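Local coordinates for HD-GYP domain-containing protein (Bdellovibrio bacteriovorus, PDB 3TM8), which belongs to the HD-GYP class of cyclic-di-GMP phosphodiesterases, holds two iron ions and probably hydrolyses a phosphodiester, although its own activity is not established, at residues Ile50-Arg55 with Arg73-Leu78; Val144-Ser149 with Ser155-Ile160; Asp288-Phe293 with Ala302-Ile307. All blocks are in the same frame, centred on the assembly; numbering follows the deposited sequence. Where two conformers were deposited one is given.

Interaction 1 (Ile50-Arg55 with Arg73-Leu78); sequences ILYLRR and RKMYIL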
loop_
_atom_site.group_PDB
_atom_site.type_symbol
_atom_site.label_atom_id
_atom_site.label_comp_id
_atom_site.label_asym_id
_atom_site.label_seq_id
_atom_site.Cartn_x
_atom_site.Cartn_y
_atom_site.Cartn_z
ATOM N N ILE A 50 -24.279 4.707 12.083
ATOM C CA ILE A 50 -25.278 5.138 11.123
ATOM C C ILE A 50 -25.281 4.223 9.905
ATOM O O ILE A 50 -24.261 4.063 9.230
ATOM C CB ILE A 50 -25.003 6.579 10.659
ATOM C CG1 ILE A 50 -24.728 7.497 11.856
ATOM C CG2 ILE A 50 -26.156 7.076 9.821
ATOM C CD1 ILE A 50 -25.816 7.524 12.902
ATOM N N LEU A 51 -26.424 3.613 9.622
ATOM C CA LEU A 51 -26.529 2.696 8.492
ATOM C C LEU A 51 -26.141 3.394 7.191
ATOM O O LEU A 51 -26.659 4.469 6.883
ATOM C CB LEU A 51 -27.957 2.164 8.391
ATOM C CG LEU A 51 -28.277 1.197 7.257
ATOM C CD1 LEU A 51 -27.449 -0.061 7.391
ATOM C CD2 LEU A 51 -29.772 0.864 7.282
ATOM N N TYR A 52 -25.234 2.780 6.432
ATOM C CA TYR A 52 -24.744 3.368 5.193
ATOM C C TYR A 52 -24.808 2.374 4.023
ATOM O O TYR A 52 -25.233 2.734 2.926
ATOM C CB TYR A 52 -23.320 3.907 5.381
ATOM C CG TYR A 52 -22.774 4.615 4.165
ATOM C CD1 TYR A 52 -23.441 5.699 3.610
ATOM C CD2 TYR A 52 -21.579 4.216 3.581
ATOM C CE1 TYR A 52 -22.941 6.350 2.494
ATOM C CE2 TYR A 52 -21.078 4.859 2.473
ATOM C CZ TYR A 52 -21.754 5.928 1.932
ATOM O OH TYR A 52 -21.266 6.587 0.825
ATOM N N LEU A 53 -24.375 1.135 4.257
ATOM C CA LEU A 53 -24.464 0.089 3.243
ATOM C C LEU A 53 -25.496 -0.942 3.670
ATOM O O LEU A 53 -25.532 -1.362 4.828
ATOM C CB LEU A 53 -23.105 -0.587 3.044
ATOM C CG LEU A 53 -21.922 0.363 2.835
ATOM C CD1 LEU A 53 -20.627 -0.433 2.707
ATOM C CD2 LEU A 53 -22.129 1.259 1.622
ATOM N N ARG A 54 -26.321 -1.366 2.727
ATOM C CA ARG A 54 -27.410 -2.277 3.046
ATOM C C ARG A 54 -27.210 -3.643 2.427
ATOM O O ARG A 54 -26.537 -3.777 1.415
ATOM C CB ARG A 54 -28.728 -1.676 2.581
ATOM C CG ARG A 54 -29.154 -0.497 3.416
ATOM C CD ARG A 54 -30.212 0.307 2.717
ATOM N NE ARG A 54 -30.701 1.380 3.572
ATOM C CZ ARG A 54 -30.036 2.505 3.811
ATOM N NH1 ARG A 54 -28.845 2.708 3.258
ATOM N NH2 ARG A 54 -30.562 3.426 4.605
ATOM N N ARG A 55 -27.814 -4.654 3.044
ATOM C CA ARG A 55 -27.794 -5.998 2.493
ATOM C C ARG A 55 -28.166 -5.938 1.015
ATOM O O ARG A 55 -29.161 -5.317 0.640
ATOM C CB ARG A 55 -28.747 -6.920 3.269
ATOM C CG ARG A 55 -28.424 -6.988 4.761
ATOM C CD ARG A 55 -29.331 -7.931 5.572
ATOM N NE ARG A 55 -29.053 -7.707 6.987
ATOM C CZ ARG A 55 -29.697 -6.819 7.733
ATOM N NH1 ARG A 55 -30.708 -6.135 7.217
ATOM N NH2 ARG A 55 -29.348 -6.637 9.000
ATOM N N ARG A 73 -11.998 4.639 6.796
ATOM C CA ARG A 73 -10.971 3.691 7.190
ATOM C C ARG A 73 -11.643 2.461 7.798
ATOM O O ARG A 73 -11.510 1.360 7.275
ATOM C CB ARG A 73 -10.016 4.318 8.203
ATOM C CG ARG A 73 -9.355 5.594 7.727
ATOM C CD ARG A 73 -8.454 6.170 8.808
ATOM N NE ARG A 73 -8.014 7.521 8.481
ATOM C CZ ARG A 73 -7.586 8.404 9.379
ATOM N NH1 ARG A 73 -7.544 8.084 10.669
ATOM N NH2 ARG A 73 -7.210 9.612 8.985
ATOM N N LYS A 74 -12.361 2.651 8.903
ATOM C CA LYS A 74 -13.128 1.577 9.519
ATOM C C LYS A 74 -14.608 1.861 9.378
ATOM O O LYS A 74 -15.059 3.007 9.508
ATOM C CB LYS A 74 -12.816 1.445 11.015
ATOM C CG LYS A 74 -11.377 1.131 11.368
ATOM C CD LYS A 74 -11.052 -0.330 11.176
ATOM C CE LYS A 74 -9.671 -0.636 11.733
ATOM N NZ LYS A 74 -8.674 0.350 11.231
ATOM N N MET A 75 -15.364 0.800 9.122
ATOM C CA MET A 75 -16.807 0.830 9.240
ATOM C C MET A 75 -17.174 -0.279 10.204
ATOM O O MET A 75 -16.291 -0.954 10.739
ATOM C CB MET A 75 -17.482 0.653 7.884
ATOM C CG MET A 75 -17.450 1.924 7.039
ATOM S SD MET A 75 -18.208 1.729 5.418
ATOM C CE MET A 75 -19.926 1.536 5.876
ATOM N N TYR A 76 -18.470 -0.457 10.442
ATOM C CA TYR A 76 -18.924 -1.341 11.497
ATOM C C TYR A 76 -20.034 -2.230 10.980
ATOM O O TYR A 76 -20.828 -1.824 10.123
ATOM C CB TYR A 76 -19.378 -0.509 12.716
ATOM C CG TYR A 76 -18.218 0.326 13.184
ATOM C CD1 TYR A 76 -17.295 -0.187 14.086
ATOM C CD2 TYR A 76 -17.977 1.581 12.643
ATOM C CE1 TYR A 76 -16.191 0.551 14.478
ATOM C CE2 TYR A 76 -16.866 2.329 13.027
ATOM C CZ TYR A 76 -15.976 1.805 13.942
ATOM O OH TYR A 76 -14.864 2.532 14.321
ATOM N N ILE A 77 -20.076 -3.457 11.487
ATOM C CA ILE A 77 -21.148 -4.383 11.152
ATOM C C ILE A 77 -21.717 -4.919 12.452
ATOM O O ILE A 77 -21.057 -4.882 13.494
ATOM C CB ILE A 77 -20.648 -5.554 10.264
ATOM C CG1 ILE A 77 -19.629 -6.414 11.019
ATOM C CG2 ILE A 77 -20.096 -5.018 8.949
ATOM C CD1 ILE A 77 -19.139 -7.670 10.264
ATOM N N LEU A 78 -22.947 -5.411 12.403
ATOM C CA LEU A 78 -23.513 -6.079 13.563
ATOM C C LEU A 78 -22.707 -7.333 13.850
ATOM O O LEU A 78 -22.402 -8.108 12.946
ATOM C CB LEU A 78 -24.970 -6.455 13.303
ATOM C CG LEU A 78 -25.906 -5.253 13.175
ATOM C CD1 LEU A 78 -27.222 -5.695 12.550
ATOM C CD2 LEU A 78 -26.135 -4.597 14.531
#

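Interaction 2 (Val144-Ser149 with Ser155-Ile160); sequences VNFIMS and SAVMNI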
loop_
_atom_site.group_PDB
_atom_site.type_symbol
_atom_site.label_atom_id
_atom_site.label_comp_id
_atom_site.label_asym_id
_atom_site.label_seq_id
_atom_site.Cartn_x
_atom_site.Cartn_y
_atom_site.Cartn_z
ATOM N N VAL A 144 2.674 -10.831 -5.747
ATOM C CA VAL A 144 3.710 -10.910 -6.780
ATOM C C VAL A 144 3.211 -11.794 -7.926
ATOM O O VAL A 144 3.320 -11.436 -9.105
ATOM C CB VAL A 144 5.051 -11.475 -6.244
ATOM C CG1 VAL A 144 6.031 -11.752 -7.399
ATOM C CG2 VAL A 144 5.669 -10.520 -5.237
ATOM N N ASN A 145 2.650 -12.950 -7.585
ATOM C CA ASN A 145 2.177 -13.857 -8.619
ATOM C C ASN A 145 1.048 -13.263 -9.448
ATOM O O ASN A 145 1.004 -13.450 -10.662
ATOM C CB ASN A 145 1.778 -15.209 -8.034
ATOM C CG ASN A 145 1.359 -16.186 -9.103
ATOM O OD1 ASN A 145 2.139 -16.497 -10.002
ATOM N ND2 ASN A 145 0.127 -16.672 -9.019
ATOM N N PHE A 146 0.136 -12.547 -8.795
ATOM C CA PHE A 146 -0.954 -11.888 -9.500
ATOM C C PHE A 146 -0.425 -10.872 -10.514
ATOM O O PHE A 146 -0.840 -10.862 -11.677
ATOM C CB PHE A 146 -1.882 -11.218 -8.483
ATOM C CG PHE A 146 -2.955 -10.337 -9.095
ATOM C CD1 PHE A 146 -3.976 -10.880 -9.866
ATOM C CD2 PHE A 146 -2.950 -8.963 -8.876
ATOM C CE1 PHE A 146 -4.966 -10.069 -10.419
ATOM C CE2 PHE A 146 -3.933 -8.150 -9.422
ATOM C CZ PHE A 146 -4.946 -8.704 -10.193
ATOM N N ILE A 147 0.490 -10.014 -10.073
ATOM C CA ILE A 147 1.047 -8.991 -10.948
ATOM C C ILE A 147 1.865 -9.618 -12.090
ATOM O O ILE A 147 1.796 -9.167 -13.238
ATOM C CB ILE A 147 1.913 -7.993 -10.159
ATOM C CG1 ILE A 147 1.066 -7.236 -9.121
ATOM C CG2 ILE A 147 2.628 -7.030 -11.114
ATOM C CD1 ILE A 147 -0.018 -6.357 -9.708
ATOM N N MET A 148 2.615 -10.677 -11.789
ATOM C CA MET A 148 3.496 -11.306 -12.780
ATOM C C MET A 148 2.736 -12.148 -13.798
ATOM O O MET A 148 3.182 -12.314 -14.930
ATOM C CB MET A 148 4.548 -12.195 -12.102
ATOM C CG MET A 148 5.667 -11.463 -11.378
ATOM S SD MET A 148 6.955 -12.605 -10.822
ATOM C CE MET A 148 7.838 -12.909 -12.354
ATOM N N SER A 149 1.594 -12.693 -13.391
ATOM C CA SER A 149 0.884 -13.672 -14.224
ATOM C C SER A 149 -0.274 -13.101 -15.032
ATOM O O SER A 149 -0.878 -13.809 -15.839
ATOM C CB SER A 149 0.362 -14.830 -13.367
ATOM O OG SER A 149 1.402 -15.457 -12.642
ATOM N N SER A 155 -1.654 -2.391 -14.488
ATOM C CA SER A 155 -2.412 -1.248 -14.985
ATOM C C SER A 155 -3.740 -1.098 -14.237
ATOM O O SER A 155 -4.144 0.020 -13.891
ATOM C CB SER A 155 -2.640 -1.353 -16.495
ATOM O OG SER A 155 -3.343 -2.534 -16.827
ATOM N N ALA A 156 -4.412 -2.214 -13.969
ATOM C CA ALA A 156 -5.670 -2.166 -13.232
ATOM C C ALA A 156 -5.474 -1.649 -11.810
ATOM O O ALA A 156 -6.270 -0.849 -11.317
ATOM C CB ALA A 156 -6.321 -3.537 -13.215
ATOM N N VAL A 157 -4.420 -2.103 -11.141
ATOM C CA VAL A 157 -4.148 -1.624 -9.791
ATOM C C VAL A 157 -3.826 -0.131 -9.810
ATOM O O VAL A 157 -4.290 0.625 -8.954
ATOM C CB VAL A 157 -3.026 -2.434 -9.102
ATOM C CG1 VAL A 157 -2.586 -1.747 -7.812
ATOM C CG2 VAL A 157 -3.512 -3.866 -8.829
ATOM N N MET A 158 -3.062 0.296 -10.811
ATOM C CA MET A 158 -2.686 1.702 -10.910
ATOM C C MET A 158 -3.876 2.607 -11.257
ATOM O O MET A 158 -3.776 3.822 -11.145
ATOM C CB MET A 158 -1.512 1.892 -11.879
ATOM C CG MET A 158 -0.212 1.231 -11.404
ATOM S SD MET A 158 0.426 1.829 -9.809
ATOM C CE MET A 158 0.867 3.515 -10.211
ATOM N N ASN A 159 -4.996 2.012 -11.661
ATOM C CA ASN A 159 -6.240 2.751 -11.885
ATOM C C ASN A 159 -6.965 3.105 -10.595
ATOM O O ASN A 159 -7.901 3.908 -10.600
ATOM C CB ASN A 159 -7.211 1.934 -12.737
ATOM C CG ASN A 159 -6.870 1.950 -14.203
ATOM O OD1 ASN A 159 -6.238 2.881 -14.701
ATOM N ND2 ASN A 159 -7.302 0.912 -14.914
ATOM N N ILE A 160 -6.556 2.486 -9.493
ATOM C CA ILE A 160 -7.247 2.687 -8.230
ATOM C C ILE A 160 -6.590 3.843 -7.478
ATOM O O ILE A 160 -5.612 3.660 -6.756
ATOM C CB ILE A 160 -7.238 1.402 -7.371
ATOM C CG1 ILE A 160 -7.684 0.190 -8.207
ATOM C CG2 ILE A 160 -8.126 1.569 -6.140
ATOM C CD1 ILE A 160 -7.486 -1.141 -7.506
#

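Interaction 3 (Asp288-Phe293 with Ala302-Ile307); sequences DRLITF and AKKLMI. With PO4 (phosphate ion), chain C.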
loop_
_atom_site.group_PDB
_atom_site.type_symbol
_atom_site.label_atom_id
_atom_site.label_comp_id
_atom_site.label_asym_id
_atom_site.label_seq_id
_atom_site.Cartn_x
_atom_site.Cartn_y
_atom_site.Cartn_z
ATOM N N ASP A 288 5.834 7.696 -6.329
ATOM C CA ASP A 288 4.453 7.805 -5.869
ATOM C C ASP A 288 4.247 9.002 -4.953
ATOM O O ASP A 288 3.162 9.583 -4.945
ATOM C CB ASP A 288 3.923 6.543 -5.189
ATOM C CG ASP A 288 2.417 6.609 -4.971
ATOM O OD1 ASP A 288 1.705 6.931 -5.942
ATOM O OD2 ASP A 288 1.940 6.372 -3.840
ATOM N N ARG A 289 5.260 9.384 -4.177
ATOM C CA ARG A 289 5.103 10.597 -3.374
ATOM C C ARG A 289 4.812 11.778 -4.299
ATOM O O ARG A 289 3.906 12.560 -4.036
ATOM C CB ARG A 289 6.294 10.891 -2.458
ATOM C CG ARG A 289 6.446 12.384 -2.131
ATOM C CD ARG A 289 7.216 12.647 -0.843
ATOM N NE ARG A 289 6.372 12.497 0.337
ATOM C CZ ARG A 289 5.468 13.385 0.745
ATOM N NH1 ARG A 289 5.275 14.511 0.067
ATOM N NH2 ARG A 289 4.747 13.133 1.831
ATOM N N LEU A 290 5.569 11.905 -5.384
ATOM C CA LEU A 290 5.338 13.010 -6.310
ATOM C C LEU A 290 3.927 12.962 -6.871
ATOM O O LEU A 290 3.219 13.969 -6.898
ATOM C CB LEU A 290 6.355 13.018 -7.462
ATOM C CG LEU A 290 7.787 13.357 -7.052
ATOM C CD1 LEU A 290 8.685 13.451 -8.287
ATOM C CD2 LEU A 290 7.836 14.649 -6.245
ATOM N N ILE A 291 3.517 11.780 -7.313
ATOM C CA ILE A 291 2.252 11.642 -8.011
ATOM C C ILE A 291 1.047 11.746 -7.072
ATOM O O ILE A 291 0.091 12.476 -7.353
ATOM C CB ILE A 291 2.226 10.329 -8.794
ATOM C CG1 ILE A 291 3.254 10.394 -9.927
ATOM C CG2 ILE A 291 0.827 10.049 -9.325
ATOM C CD1 ILE A 291 3.617 9.047 -10.512
ATOM N N THR A 292 1.115 11.049 -5.942
ATOM C CA THR A 292 -0.014 10.964 -5.017
ATOM C C THR A 292 -0.042 12.061 -3.948
ATOM O O THR A 292 -1.107 12.601 -3.651
ATOM C CB THR A 292 -0.067 9.574 -4.371
ATOM O OG1 THR A 292 -0.369 8.611 -5.391
ATOM C CG2 THR A 292 -1.142 9.504 -3.283
ATOM N N PHE A 293 1.112 12.404 -3.380
ATOM C CA PHE A 293 1.152 13.380 -2.290
ATOM C C PHE A 293 1.491 14.799 -2.750
ATOM O O PHE A 293 1.256 15.742 -2.005
ATOM C CB PHE A 293 2.156 12.976 -1.200
ATOM C CG PHE A 293 1.828 11.693 -0.485
ATOM C CD1 PHE A 293 0.534 11.405 -0.069
ATOM C CD2 PHE A 293 2.843 10.797 -0.184
ATOM C CE1 PHE A 293 0.253 10.218 0.609
ATOM C CE2 PHE A 293 2.574 9.615 0.495
ATOM C CZ PHE A 293 1.280 9.325 0.891
ATOM N N ALA A 302 9.492 11.764 -13.416
ATOM C CA ALA A 302 10.898 11.441 -13.645
ATOM C C ALA A 302 11.762 12.702 -13.731
ATOM O O ALA A 302 12.812 12.784 -13.089
ATOM C CB ALA A 302 11.055 10.594 -14.892
ATOM N N LYS A 303 11.313 13.680 -14.518
ATOM C CA LYS A 303 12.028 14.947 -14.652
ATOM C C LYS A 303 12.186 15.625 -13.300
ATOM O O LYS A 303 13.257 16.144 -12.969
ATOM C CB LYS A 303 11.308 15.894 -15.619
ATOM C CG LYS A 303 11.874 17.305 -15.596
ATOM C CD LYS A 303 10.998 18.290 -16.354
ATOM C CE LYS A 303 9.730 18.589 -15.573
ATOM N NZ LYS A 303 8.880 19.579 -16.272
ATOM N N LYS A 304 11.111 15.631 -12.517
ATOM C CA LYS A 304 11.144 16.283 -11.215
ATOM C C LYS A 304 12.180 15.670 -10.287
ATOM O O LYS A 304 12.917 16.391 -9.616
ATOM C CB LYS A 304 9.761 16.267 -10.560
ATOM C CG LYS A 304 8.823 17.341 -11.079
ATOM C CD LYS A 304 7.778 17.705 -10.035
ATOM C CE LYS A 304 8.351 18.593 -8.926
ATOM N NZ LYS A 304 9.522 17.989 -8.224
ATOM N N LEU A 305 12.235 14.343 -10.238
ATOM C CA LEU A 305 13.271 13.683 -9.454
ATOM C C LEU A 305 14.673 14.067 -9.941
ATOM O O LEU A 305 15.576 14.290 -9.142
ATOM C CB LEU A 305 13.109 12.165 -9.496
ATOM C CG LEU A 305 11.937 11.607 -8.693
ATOM C CD1 LEU A 305 12.001 10.102 -8.687
ATOM C CD2 LEU A 305 12.001 12.136 -7.276
ATOM N N MET A 306 14.861 14.137 -11.253
ATOM C CA MET A 306 16.178 14.446 -11.795
ATOM C C MET A 306 16.608 15.893 -11.576
ATOM O O MET A 306 17.796 16.162 -11.384
ATOM C CB MET A 306 16.237 14.099 -13.278
ATOM C CG MET A 306 16.143 12.612 -13.516
ATOM S SD MET A 306 16.048 12.209 -15.252
ATOM C CE MET A 306 17.674 12.716 -15.820
ATOM N N ILE A 307 15.659 16.826 -11.587
ATOM C CA ILE A 307 15.962 18.258 -11.529
ATOM C C ILE A 307 15.751 18.871 -10.139
ATOM O O ILE A 307 16.314 19.919 -9.820
ATOM C CB ILE A 307 15.111 19.038 -12.559
ATOM C CG1 ILE A 307 15.548 18.700 -13.985
ATOM C CG2 ILE A 307 15.202 20.538 -12.322
ATOM C CD1 ILE A 307 14.819 19.506 -15.043
HETATM P P PO4 C . 6.726 9.406 2.250
HETATM O O1 PO4 C . 6.041 10.734 2.454
HETATM O O2 PO4 C . 5.904 8.463 1.405
HETATM O O3 PO4 C . 8.031 9.594 1.442
HETATM O O4 PO4 C . 7.133 8.826 3.588
#

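Interaction 1 (Ile50-Arg55 with Arg73-Leu78)
This is an apolar side-chain contact between two small antiparallel sheets in the N-terminal part of the chain, with the methyl end of Met75 set against Tyr52 and Leu53. Strand 48-53 pairs with strand 41-45, strand 74-78 pairs with strand 23-27, and the two sheets meet through side chains; the nearest CA atoms, those of Tyr52 and Met75, stand 9.3 Å apart. A classic beta bulge at Tyr52-Leu53, opposite Ala41, explains the geometry. In a regular strand consecutive residues would face opposite ways, but here both send CB toward strand 74-78 and offer Met75 two adjacent surfaces. The thioether chain of Met75 is extended as far as SD and then turns about CG-SD (chi3 69°), which carries CE into the angle between the two residues. Both side chains cross that of Met75 at about a right angle. Ala41 and Val43 of the partner strand also touch Met75, so both strands of the hairpin meet it. Tyr52 OH is hydrogen-bonded to Arg66 O, and the ring makes a cation-pi contact with the Arg66 side chain. Farther along, Leu78 CD1 lies at the edge of the Arg55 guanidinium, 4.2 Å from Arg55 NH2, while Arg55 NE forms a salt bridge with Glu81. Met75 CE is 3.8 Å from Leu53 CD1, and it meets Tyr52 CD2 at 3.9 Å in the plane of the ring.

Interaction 2 (Val144-Ser149 with Ser155-Ile160)
Asn145 O, in the helical turn that brings Phe146 and Ile147 up to Val157, accepts a hydrogen bond from Ser149 N at 2.9 Å, and the Ser149 hydroxyl OG also lies close, 2.8 Å from Asn145 O. The motif is two consecutive helices joined by a short loop: helix 130-149 and helix 153-158, with 155-160 lying within the HD domain. Between them the chemistry is wholly apolar and the surface buried is small, 73 Å². Val157 is the single partner on its side, and its CG2 methyl does the touching. It approaches the Phe146 ring at the edge, near the ring plane, so neither face of the ring is used by this contact. Ile147, next in the helix, also reaches this methyl. Its CB does not point at Val157, but the chain bends back at chi2 (-64°) and delivers the terminal methyl. Other helices complete the packing: Phe146 rests on Ile112 of helix 105-125, Ile147 on Ile179 and Val157 on Thr176 of helix 167-185, the helix that also carries the iron ligand His170. After Val157 the backbone turns, Ile160 N bonding to Val157 O, and Ile160 O accepts a hydrogen bond from His169 NE2. The contacts are loose: Val157 CG2 lies 4.3 Å from Phe146 CE2, and Ile147 CD1 lies 4.4 Å from the same methyl.

Interaction 3 (Asp288-Phe293 with Ala302-Ile307)
The Arg289 guanidinium has Phe293 CD2 over one face, 3.5 Å above its plane and offset toward the rim, and a phosphate ion at its edge with the phosphorus in plane. Phosphate O1 takes both Arg289 NE and Arg289 NH2, each at 2.8 Å; the bent N-H...O angles, 147° and 142°, come from two donors converging on one oxygen. Phosphate O2 meets the edge of the Phe293 ring, with Phe293 CE2 3.6 Å away. A turn at chi3 (-81°) folds the Arg289 chain so that NE and NH2 face the ion. His207, Trp229 and the iron ligand Asn285 are also hydrogen-bonded to the phosphate, while Leu214 O, Gln216 O and Glu294 hold the other guanidinium hydrogens, so the group is fixed from several sides. The phosphate probably came from the crystallisation liquor, yet its place beside the di-iron centre is consistent with a pocket for the phosphate of a substrate. On the same helix, Asp288 OD2 bonds to ND1 of the iron ligand His170, and Thr292 OG1 donates to Asp288 OD1 at 2.7 Å, on the syn side but tilted out of the carboxylate plane, a second-shell pair that probably helps orient the histidine. Facing helix 301-308, Leu290 makes the contact between the two segments. Its CD1 methyl reaches Leu305 CD2 at 3.7 Å and Lys304 CB at 3.8 Å; the aliphatic base of Lys304 is used here, and its NZ pairs with Asp308. Helix 276-293, which carries the iron ligand Asn285, is thus flanked by helix 301-308 at Leu290, while Ile318 of helix 315-325 backs Leu305 and helix 167-185 touches Asp288 through Thr173 and Val174.

In the fold
The three contacts follow one another along the chain without touching. Interaction 1 is the only one made by strands; it lies in the N-terminal part, far from the iron site and across the chain's centre from interaction 3, and is partly buried, with an arginine at its margin. Interactions 2 and 3 are buried helix-helix contacts with methyl groups at their centre. Helix 167-185 relates them, touching 144-149 and 155-160 in interaction 2 and Asp288 in interaction 3. Interaction 2 is the smallest, plain apolar packing next to the helix that carries His170, whereas 288-293 in interaction 3 adds polar groups turned to the iron ligands and phosphate.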